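PDB 2GOP: trilobed Protease from Pyrococcus furiosus, which probably degrades peptides or proteins and contains a seven-bladed beta-propeller domain, which may help control which substrates reach the protease core. Local coordinates for residues R324-W329 / K334-Y339; I45-L50 / A54-E59; V184-H189 / S218-D223. One frame throughout, in Å; residues are numbered along the deposited sequence.

All three contacts lie in one seven-bladed propeller in which every blade is a four-stranded antiparallel sheet. Along the chain the order is interaction 2, interaction 3, interaction 1. Interaction 2 is the outer hairpin of the first blade and interaction 1 that of the last. Their centres are about 14 Å apart, and Leu50 of the first blade meets Leu336 of the last. No strand is exchanged between these two blades, so side-chain packing of this kind probably helps hold the ring closed, consistent with the open Velcro topology. Interaction 3 joins the neighbouring fourth and fifth blades, on the far side of the ring, its centre about 33 Å from the centres of the other two.

Interaction 1. Residues R324-W329 / K334-Y339; sequences RELFTW and KQLTDY
Phe327 and Gln335 form a non-hydrogen-bonded antiparallel pair (CA to CA 4.5 Å), followed by the hydrogen-bonded pair Thr328 and Lys334, whose backbone N and O atoms bond in both directions. This is the outer hairpin of the last propeller blade, strands 325-329 and 333-335. Beyond Gln335 the regular ladder gives way: Leu326 O still takes Leu336 N at 2.9 Å and, weakly, Thr337 N, but Leu326 N turns to a side chain. It donates to Thr337 OG1 over 2.8 Å in an almost straight bond (173° at the hydrogen). That hydroxyl in turn donates a hydrogen bond to Glu325 OE1, 2.6 Å from Thr337 OG1, on the anti lone pair of the carboxylate oxygen. A second donor, Tyr339 N, reaches Glu325 OE1 from the syn side at 3.2 Å, displaced 32° from the carboxylate plane, while OE2 receives Asn340 N. The bend in the Glu325 chain (chi2 -76°) brings the carboxylate round to these donors, where it ties the Thr337 hydroxyl and the backbone at Tyr339 and Asn340 to the strand.

Phe327 lies under the aliphatic part of Gln335, whose CG sits over one ring face, 4.0 Å from the centroid. Gln335 NE2 is held in turn by Thr337 O at 2.8 Å, the acceptor lying near the amide plane, which should fix the rotation of the amide. Lys317 makes a cation-pi contact with the Phe327 ring. On the other side of the hairpin Leu336 and Thr328 cross at about a right angle, and their methyls are pressed tight, Leu336 CD1 to Thr328 CG2 3.3 Å.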
loop_
_atom_site.group_PDB
_atom_site.type_symbol
_atom_site.label_atom_id
_atom_site.label_comp_id
_atom_site.label_asym_id
_atom_site.label_seq_id
_atom_site.Cartn_x
_atom_site.Cartn_y
_atom_site.Cartn_z
ATOM N N ARG A 324 16.935 -2.444 -16.372
ATOM C CA ARG A 324 17.089 -1.005 -16.215
ATOM C C ARG A 324 18.547 -0.539 -16.291
ATOM O O ARG A 324 19.448 -1.171 -15.734
ATOM C CB ARG A 324 16.448 -0.528 -14.910
ATOM C CG ARG A 324 16.969 -1.212 -13.660
ATOM C CD ARG A 324 15.927 -1.244 -12.559
ATOM N NE ARG A 324 16.361 -2.066 -11.428
ATOM C CZ ARG A 324 16.171 -3.379 -11.309
ATOM N NH1 ARG A 324 15.550 -4.081 -12.245
ATOM N NH2 ARG A 324 16.608 -3.998 -10.225
ATOM N N GLU A 325 18.744 0.561 -17.014
ATOM C CA GLU A 325 20.009 1.295 -17.067
ATOM C C GLU A 325 19.700 2.779 -16.818
ATOM O O GLU A 325 18.540 3.191 -16.846
ATOM C CB GLU A 325 20.669 1.133 -18.435
ATOM C CG GLU A 325 21.076 -0.303 -18.807
ATOM C CD GLU A 325 22.336 -0.797 -18.100
ATOM O OE1 GLU A 325 23.049 0.011 -17.463
ATOM O OE2 GLU A 325 22.615 -2.013 -18.191
ATOM N N LEU A 326 20.737 3.574 -16.590
ATOM C CA LEU A 326 20.580 4.996 -16.320
ATOM C C LEU A 326 20.592 5.805 -17.609
ATOM O O LEU A 326 21.403 5.566 -18.514
ATOM C CB LEU A 326 21.699 5.488 -15.399
ATOM C CG LEU A 326 21.446 6.787 -14.628
ATOM C CD1 LEU A 326 20.495 6.557 -13.487
ATOM C CD2 LEU A 326 22.758 7.351 -14.114
ATOM N N PHE A 327 19.687 6.776 -17.674
ATOM C CA PHE A 327 19.559 7.677 -18.815
ATOM C C PHE A 327 19.426 9.093 -18.290
ATOM O O PHE A 327 18.922 9.298 -17.188
ATOM C CB PHE A 327 18.300 7.342 -19.627
ATOM C CG PHE A 327 18.349 6.012 -20.337
ATOM C CD1 PHE A 327 18.076 4.836 -19.655
ATOM C CD2 PHE A 327 18.639 5.942 -21.691
ATOM C CE1 PHE A 327 18.111 3.611 -20.307
ATOM C CE2 PHE A 327 18.674 4.716 -22.354
ATOM C CZ PHE A 327 18.409 3.555 -21.666
ATOM N N THR A 328 19.868 10.069 -19.081
ATOM C CA THR A 328 19.580 11.473 -18.792
ATOM C C THR A 328 18.701 12.064 -19.885
ATOM O O THR A 328 18.554 11.499 -20.968
ATOM C CB THR A 328 20.858 12.349 -18.632
ATOM O OG1 THR A 328 21.681 12.242 -19.797
ATOM C CG2 THR A 328 21.664 11.940 -17.390
ATOM N N TRP A 329 18.104 13.209 -19.585
ATOM C CA TRP A 329 17.276 13.887 -20.554
ATOM C C TRP A 329 17.375 15.403 -20.343
ATOM O O TRP A 329 17.119 15.901 -19.247
ATOM C CB TRP A 329 15.840 13.373 -20.443
ATOM C CG TRP A 329 14.976 13.784 -21.558
ATOM C CD1 TRP A 329 14.777 13.121 -22.739
ATOM C CD2 TRP A 329 14.183 14.961 -21.616
ATOM N NE1 TRP A 329 13.902 13.824 -23.531
ATOM C CE2 TRP A 329 13.523 14.959 -22.865
ATOM C CE3 TRP A 329 13.970 16.029 -20.737
ATOM C CZ2 TRP A 329 12.658 15.976 -23.251
ATOM C CZ3 TRP A 329 13.106 17.044 -21.127
ATOM C CH2 TRP A 329 12.463 17.009 -22.371
ATOM N N LYS A 334 20.004 10.510 -23.504
ATOM C CA LYS A 334 21.341 9.928 -23.624
ATOM C C LYS A 334 21.453 8.776 -22.627
ATOM O O LYS A 334 21.022 8.901 -21.484
ATOM C CB LYS A 334 22.417 10.973 -23.339
ATOM C CG LYS A 334 22.425 12.116 -24.338
ATOM C CD LYS A 334 23.745 12.882 -24.357
ATOM C CE LYS A 334 23.808 13.828 -25.560
ATOM N NZ LYS A 334 25.174 14.402 -25.787
ATOM N N GLN A 335 22.009 7.651 -23.067
ATOM C CA GLN A 335 22.232 6.519 -22.182
ATOM C C GLN A 335 23.565 6.689 -21.469
ATOM O O GLN A 335 24.596 6.889 -22.120
ATOM C CB GLN A 335 22.222 5.214 -22.967
ATOM C CG GLN A 335 22.191 3.981 -22.073
ATOM C CD GLN A 335 21.932 2.699 -22.835
ATOM O OE1 GLN A 335 21.448 2.718 -23.968
ATOM N NE2 GLN A 335 22.251 1.570 -22.207
ATOM N N LEU A 336 23.549 6.589 -20.139
ATOM C CA LEU A 336 24.764 6.766 -19.336
ATOM C C LEU A 336 25.431 5.474 -18.880
ATOM O O LEU A 336 26.644 5.452 -18.677
ATOM C CB LEU A 336 24.477 7.626 -18.106
ATOM C CG LEU A 336 24.202 9.102 -18.357
ATOM C CD1 LEU A 336 24.168 9.825 -17.016
ATOM C CD2 LEU A 336 25.234 9.726 -19.279
ATOM N N THR A 337 24.649 4.418 -18.670
ATOM C CA THR A 337 25.200 3.136 -18.224
ATOM C C THR A 337 24.866 2.026 -19.215
ATOM O O THR A 337 23.877 2.101 -19.939
ATOM C CB THR A 337 24.696 2.734 -16.808
ATOM O OG1 THR A 337 23.287 2.487 -16.840
ATOM C CG2 THR A 337 24.991 3.816 -15.787
ATOM N N ASP A 338 25.713 1.001 -19.245
ATOM C CA ASP A 338 25.469 -0.187 -20.067
ATOM C C ASP A 338 26.042 -1.429 -19.383
ATOM O O ASP A 338 26.633 -2.292 -20.022
ATOM C CB ASP A 338 26.046 0.005 -21.473
ATOM C CG ASP A 338 27.550 0.282 -21.473
ATOM O OD1 ASP A 338 28.152 0.426 -20.392
ATOM O OD2 ASP A 338 28.136 0.354 -22.569
ATOM N N TYR A 339 25.852 -1.501 -18.069
ATOM C CA TYR A 339 26.469 -2.541 -17.245
ATOM C C TYR A 339 26.178 -3.927 -17.792
ATOM O O TYR A 339 27.074 -4.763 -17.921
ATOM C CB TYR A 339 25.970 -2.436 -15.800
ATOM C CG TYR A 339 26.595 -1.301 -15.022
ATOM C CD1 TYR A 339 27.909 -1.393 -14.558
ATOM C CD2 TYR A 339 25.879 -0.141 -14.741
ATOM C CE1 TYR A 339 28.495 -0.357 -13.836
ATOM C CE2 TYR A 339 26.457 0.899 -14.029
ATOM C CZ TYR A 339 27.765 0.787 -13.576
ATOM O OH TYR A 339 28.338 1.813 -12.863
#

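Interaction 2. Residues I45-L50 / A54-E59; sequences IVIENL and ARRFIE
Ile45 faces Ile58 and Ile47 faces Arg56 in hydrogen-bonded antiparallel pairs, and the two short strands run 161° apart with axes 4.5 Å from each other at closest. Each of these pairs bonds both ways, as with Ile58 N to Ile45 O at 2.9 Å and Arg56 N to Ile47 O at 2.7 Å. Asn49 N to Ala54 O, 2.8 Å, is the last rung before the turn, where Asn49 OD1 accepts Lys51 N.

Val46 and Phe57 share one face with Glu48 and Arg55, and point the same way side by side. With Val46 CG1 anti to the backbone N (chi1 180°), Val46 CG2 is set beside that N and meets Phe57 CE1 at 3.7 Å. Replacing Val46 by an alanine removes both methyls and would probably cost the Phe57 ring its lateral support, leaving it freer to turn. The strands are the third and fourth of the first propeller blade, 55-59 being outermost. From the opposite face Ile45 and Ile58 reach strand 72-79 of the next blade, touching Phe75, and Ile58 CD1 also meets Ile47 CD1 at 4.1 Å.

On that same face Arg56 curls toward the partner strand: a bend at chi3 (-88°) brings its guanidinium beside Ile47, with Arg56 NH1 3.7 Å from the Ile47 CG2 methyl. Arg55 stays extended, its flat group turned steeply to the Glu48 carboxylate, and Glu48 OE1 lies at the guanidinium edge, 3.9 Å from Arg55 NE, in a long salt bridge.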
loop_
_atom_site.group_PDB
_atom_site.type_symbol
_atom_site.label_atom_id
_atom_site.label_comp_id
_atom_site.label_asym_id
_atom_site.label_seq_id
_atom_site.Cartn_x
_atom_site.Cartn_y
_atom_site.Cartn_z
ATOM N N ILE A 45 27.109 2.656 -3.986
ATOM C CA ILE A 45 26.712 3.931 -4.577
ATOM C C ILE A 45 27.756 4.327 -5.620
ATOM O O ILE A 45 28.957 4.296 -5.348
ATOM C CB ILE A 45 26.580 5.049 -3.523
ATOM C CG1 ILE A 45 25.325 4.839 -2.677
ATOM C CG2 ILE A 45 26.573 6.430 -4.190
ATOM C CD1 ILE A 45 25.213 5.776 -1.490
ATOM N N VAL A 46 27.293 4.664 -6.821
ATOM C CA VAL A 46 28.155 5.230 -7.852
ATOM C C VAL A 46 27.798 6.704 -8.025
ATOM O O VAL A 46 26.615 7.063 -8.082
ATOM C CB VAL A 46 27.993 4.495 -9.189
ATOM C CG1 VAL A 46 28.897 5.111 -10.254
ATOM C CG2 VAL A 46 28.278 3.000 -9.014
ATOM N N ILE A 47 28.822 7.547 -8.066
ATOM C CA ILE A 47 28.668 8.973 -8.332
ATOM C C ILE A 47 29.399 9.302 -9.634
ATOM O O ILE A 47 30.631 9.168 -9.707
ATOM C CB ILE A 47 29.277 9.825 -7.188
ATOM C CG1 ILE A 47 28.691 9.398 -5.836
ATOM C CG2 ILE A 47 29.044 11.317 -7.435
ATOM C CD1 ILE A 47 29.525 9.814 -4.642
ATOM N N GLU A 48 28.646 9.716 -10.659
ATOM C CA GLU A 48 29.229 10.036 -11.959
ATOM C C GLU A 48 29.122 11.521 -12.289
ATOM O O GLU A 48 28.085 12.140 -12.094
ATOM C CB GLU A 48 28.574 9.214 -13.077
ATOM C CG GLU A 48 29.109 9.578 -14.472
ATOM C CD GLU A 48 28.663 8.631 -15.567
ATOM O OE1 GLU A 48 27.915 7.672 -15.279
ATOM O OE2 GLU A 48 29.066 8.854 -16.727
ATOM N N ASN A 49 30.209 12.077 -12.806
ATOM C CA ASN A 49 30.242 13.452 -13.272
ATOM C C ASN A 49 29.846 13.451 -14.741
ATOM O O ASN A 49 30.482 12.783 -15.552
ATOM C CB ASN A 49 31.651 14.020 -13.081
ATOM C CG ASN A 49 31.752 15.510 -13.404
ATOM O OD1 ASN A 49 31.146 16.008 -14.349
ATOM N ND2 ASN A 49 32.549 16.221 -12.619
ATOM N N LEU A 50 28.792 14.189 -15.075
ATOM C CA LEU A 50 28.248 14.195 -16.439
ATOM C C LEU A 50 29.162 14.854 -17.484
ATOM O O LEU A 50 29.047 14.560 -18.679
ATOM C CB LEU A 50 26.875 14.875 -16.452
ATOM C CG LEU A 50 25.773 14.094 -15.735
ATOM C CD1 LEU A 50 24.609 15.006 -15.361
ATOM C CD2 LEU A 50 25.308 12.921 -16.593
ATOM N N ALA A 54 33.570 10.747 -15.282
ATOM C CA ALA A 54 34.375 10.226 -14.182
ATOM C C ALA A 54 33.464 9.695 -13.078
ATOM O O ALA A 54 32.412 10.285 -12.804
ATOM C CB ALA A 54 35.304 11.317 -13.635
ATOM N N ARG A 55 33.871 8.582 -12.462
ATOM C CA ARG A 55 33.069 7.902 -11.446
ATOM C C ARG A 55 33.732 7.883 -10.080
ATOM O O ARG A 55 34.954 7.908 -9.969
ATOM C CB ARG A 55 32.785 6.462 -11.863
ATOM C CG ARG A 55 31.863 6.360 -13.035
ATOM C CD ARG A 55 31.600 4.927 -13.413
ATOM N NE ARG A 55 30.531 4.851 -14.405
ATOM C CZ ARG A 55 30.225 3.764 -15.109
ATOM N NH1 ARG A 55 30.915 2.635 -14.953
ATOM N NH2 ARG A 55 29.221 3.811 -15.987
ATOM N N ARG A 56 32.899 7.842 -9.047
ATOM C CA ARG A 56 33.351 7.645 -7.677
ATOM C C ARG A 56 32.431 6.608 -7.051
ATOM O O ARG A 56 31.299 6.450 -7.482
ATOM C CB ARG A 56 33.341 8.971 -6.906
ATOM C CG ARG A 56 34.459 9.923 -7.356
ATOM C CD ARG A 56 34.619 11.145 -6.442
ATOM N NE ARG A 56 33.841 12.383 -6.670
ATOM C CZ ARG A 56 32.934 12.662 -7.616
ATOM N NH1 ARG A 56 32.564 11.811 -8.575
ATOM N NH2 ARG A 56 32.372 13.867 -7.598
ATOM N N PHE A 57 32.927 5.892 -6.051
ATOM C CA PHE A 57 32.192 4.772 -5.471
ATOM C C PHE A 57 32.145 4.877 -3.947
ATOM O O PHE A 57 33.121 5.286 -3.318
ATOM C CB PHE A 57 32.840 3.445 -5.889
ATOM C CG PHE A 57 32.919 3.250 -7.383
ATOM C CD1 PHE A 57 31.854 2.703 -8.084
ATOM C CD2 PHE A 57 34.060 3.613 -8.088
ATOM C CE1 PHE A 57 31.913 2.530 -9.464
ATOM C CE2 PHE A 57 34.128 3.435 -9.466
ATOM C CZ PHE A 57 33.046 2.891 -10.149
ATOM N N ILE A 58 30.997 4.537 -3.367
ATOM C CA ILE A 58 30.885 4.319 -1.929
ATOM C C ILE A 58 30.361 2.903 -1.702
ATOM O O ILE A 58 29.221 2.589 -2.052
ATOM C CB ILE A 58 29.949 5.336 -1.254
ATOM C CG1 ILE A 58 30.416 6.775 -1.512
ATOM C CG2 ILE A 58 29.876 5.062 0.233
ATOM C CD1 ILE A 58 29.433 7.849 -0.993
ATOM N N GLU A 59 31.203 2.048 -1.130
ATOM C CA GLU A 59 30.858 0.638 -0.924
ATOM C C GLU A 59 29.820 0.454 0.178
ATOM O O GLU A 59 29.732 1.266 1.103
ATOM C CB GLU A 59 32.101 -0.181 -0.563
ATOM C CG GLU A 59 32.982 -0.578 -1.739
ATOM C CD GLU A 59 34.244 -1.319 -1.298
ATOM O OE1 GLU A 59 34.147 -2.201 -0.411
ATOM O OE2 GLU A 59 35.331 -1.023 -1.841
#

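Interaction 3. Residues V184-H189 / S218-D223; sequences VVNVPH and SFYAVD
Asn186 reaches across to Tyr220 and Ala221, and its side chain can be traced outward atom by atom. Asn186 CB comes first, 3.9 Å from Tyr220 CB, in van der Waals contact. CG stands anti to the carbonyl carbon (chi1 -49°), which carries the amide toward the facing strand and sets Asn186 CG 3.6 Å from the same Tyr220 CB. At the tip the amide divides its work. Asn186 OD1 accepts Ala221 N at 3.0 Å; the bond is nearly straight at the hydrogen (165°), yet the donor stands above the carbonyl plane of Asn186, 40° out of it, and so misses a lone pair. Asn186 ND2 donates a hydrogen bond to Ala221 O, also at 3.0 Å, this time in the plane of the acceptor carbonyl and on a lone pair. A second bond from ND2 goes to Ser175 OG.

One side-chain amide thus bonds to both the N and the O of a single residue, much as a neighbouring strand would. The setting is consistent with this: strand 182-188 is the second of the fourth propeller blade, and 219-224 is the innermost of the fifth. Their axes come no closer than 6.8 Å, with no backbone hydrogen bond between the two segments, so side chains span the interface between blades.

Val184 adds an apolar contact beside the amide, Val184 CG1 lying 3.6 Å from Ala221 CB. The Tyr220 ring is turned away to meet Trp200 of the fourth blade. Just beyond Ala221 the inner strand has a classic beta bulge, Val222 and Asp223 both facing Leu230, and Asp223 OD2 accepts Ile270 N from the sixth blade.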
loop_
_atom_site.group_PDB
_atom_site.type_symbol
_atom_site.label_atom_id
_atom_site.label_comp_id
_atom_site.label_asym_id
_atom_site.label_seq_id
_atom_site.Cartn_x
_atom_site.Cartn_y
_atom_site.Cartn_z
ATOM N N VAL A 184 7.129 20.035 6.416
ATOM C CA VAL A 184 5.716 19.726 6.220
ATOM C C VAL A 184 5.522 18.280 6.645
ATOM O O VAL A 184 6.188 17.396 6.132
ATOM C CB VAL A 184 5.323 19.908 4.753
ATOM C CG1 VAL A 184 3.892 19.395 4.490
ATOM C CG2 VAL A 184 5.485 21.384 4.369
ATOM N N VAL A 185 4.602 18.056 7.573
ATOM C CA VAL A 185 4.454 16.764 8.222
ATOM C C VAL A 185 3.073 16.187 7.967
ATOM O O VAL A 185 2.060 16.821 8.281
ATOM C CB VAL A 185 4.692 16.880 9.730
ATOM C CG1 VAL A 185 4.538 15.521 10.414
ATOM C CG2 VAL A 185 6.088 17.458 9.999
ATOM N N ASN A 186 3.060 14.977 7.398
ATOM C CA ASN A 186 1.851 14.213 7.141
ATOM C C ASN A 186 1.636 13.201 8.258
ATOM O O ASN A 186 2.496 12.367 8.502
ATOM C CB ASN A 186 1.964 13.461 5.814
ATOM C CG ASN A 186 2.419 14.343 4.679
ATOM O OD1 ASN A 186 1.765 15.320 4.365
ATOM N ND2 ASN A 186 3.527 13.978 4.030
ATOM N N VAL A 187 0.477 13.277 8.910
ATOM C CA VAL A 187 0.107 12.362 9.986
ATOM C C VAL A 187 -1.226 11.696 9.632
ATOM O O VAL A 187 -2.178 12.384 9.256
ATOM C CB VAL A 187 -0.021 13.127 11.334
ATOM C CG1 VAL A 187 -0.333 12.180 12.486
ATOM C CG2 VAL A 187 1.273 13.889 11.625
ATOM N N PRO A 188 -1.310 10.357 9.746
ATOM C CA PRO A 188 -2.579 9.718 9.411
ATOM C C PRO A 188 -3.699 10.220 10.313
ATOM O O PRO A 188 -3.508 10.333 11.515
ATOM C CB PRO A 188 -2.311 8.231 9.677
ATOM C CG PRO A 188 -0.838 8.093 9.624
ATOM C CD PRO A 188 -0.305 9.372 10.177
ATOM N N HIS A 189 -4.840 10.556 9.726
ATOM C CA HIS A 189 -5.991 10.957 10.506
ATOM C C HIS A 189 -6.724 9.678 10.905
ATOM O O HIS A 189 -7.584 9.174 10.178
ATOM C CB HIS A 189 -6.888 11.910 9.721
ATOM C CG HIS A 189 -8.040 12.432 10.516
ATOM N ND1 HIS A 189 -8.004 13.641 11.174
ATOM C CD2 HIS A 189 -9.255 11.899 10.776
ATOM C CE1 HIS A 189 -9.152 13.835 11.796
ATOM N NE2 HIS A 189 -9.929 12.792 11.570
ATOM N N SER A 218 -7.642 13.677 1.944
ATOM C CA SER A 218 -7.266 12.401 1.346
ATOM C C SER A 218 -5.996 12.506 0.494
ATOM O O SER A 218 -5.823 11.772 -0.472
ATOM C CB SER A 218 -8.429 11.851 0.517
ATOM O OG SER A 218 -8.991 12.868 -0.294
ATOM N N PHE A 219 -5.093 13.400 0.862
ATOM C CA PHE A 219 -3.798 13.481 0.185
ATOM C C PHE A 219 -2.730 13.844 1.181
ATOM O O PHE A 219 -3.027 14.204 2.307
ATOM C CB PHE A 219 -3.830 14.495 -0.969
ATOM C CG PHE A 219 -4.451 15.818 -0.601
ATOM C CD1 PHE A 219 -3.773 16.726 0.211
ATOM C CD2 PHE A 219 -5.725 16.156 -1.065
ATOM C CE1 PHE A 219 -4.361 17.944 0.566
ATOM C CE2 PHE A 219 -6.311 17.363 -0.724
ATOM C CZ PHE A 219 -5.631 18.256 0.100
ATOM N N TYR A 220 -1.477 13.734 0.756
ATOM C CA TYR A 220 -0.367 14.076 1.606
ATOM C C TYR A 220 0.756 14.682 0.763
ATOM O O TYR A 220 0.815 14.491 -0.447
ATOM C CB TYR A 220 0.088 12.847 2.395
ATOM C CG TYR A 220 0.464 11.677 1.550
ATOM C CD1 TYR A 220 1.768 11.528 1.086
ATOM C CD2 TYR A 220 -0.479 10.708 1.210
ATOM C CE1 TYR A 220 2.126 10.438 0.291
ATOM C CE2 TYR A 220 -0.137 9.628 0.422
ATOM C CZ TYR A 220 1.170 9.497 -0.035
ATOM O OH TYR A 220 1.524 8.419 -0.809
ATOM N N ALA A 221 1.607 15.461 1.415
ATOM C CA ALA A 221 2.645 16.219 0.740
ATOM C C ALA A 221 3.798 15.298 0.362
ATOM O O ALA A 221 4.300 14.546 1.209
ATOM C CB ALA A 221 3.132 17.373 1.666
ATOM N N VAL A 222 4.206 15.348 -0.907
ATOM C CA VAL A 222 5.303 14.508 -1.395
ATOM C C VAL A 222 6.550 15.283 -1.816
ATOM O O VAL A 222 7.611 14.688 -1.911
ATOM C CB VAL A 222 4.865 13.579 -2.558
ATOM C CG1 VAL A 222 3.917 12.497 -2.045
ATOM C CG2 VAL A 222 4.235 14.387 -3.711
ATOM N N ASP A 223 6.432 16.587 -2.080
ATOM C CA ASP A 223 7.581 17.393 -2.512
ATOM C C ASP A 223 7.262 18.870 -2.422
ATOM O O ASP A 223 6.106 19.246 -2.351
ATOM C CB ASP A 223 7.965 17.048 -3.963
ATOM C CG ASP A 223 9.399 17.409 -4.302
ATOM O OD1 ASP A 223 10.169 17.777 -3.378
ATOM O OD2 ASP A 223 9.753 17.330 -5.503
#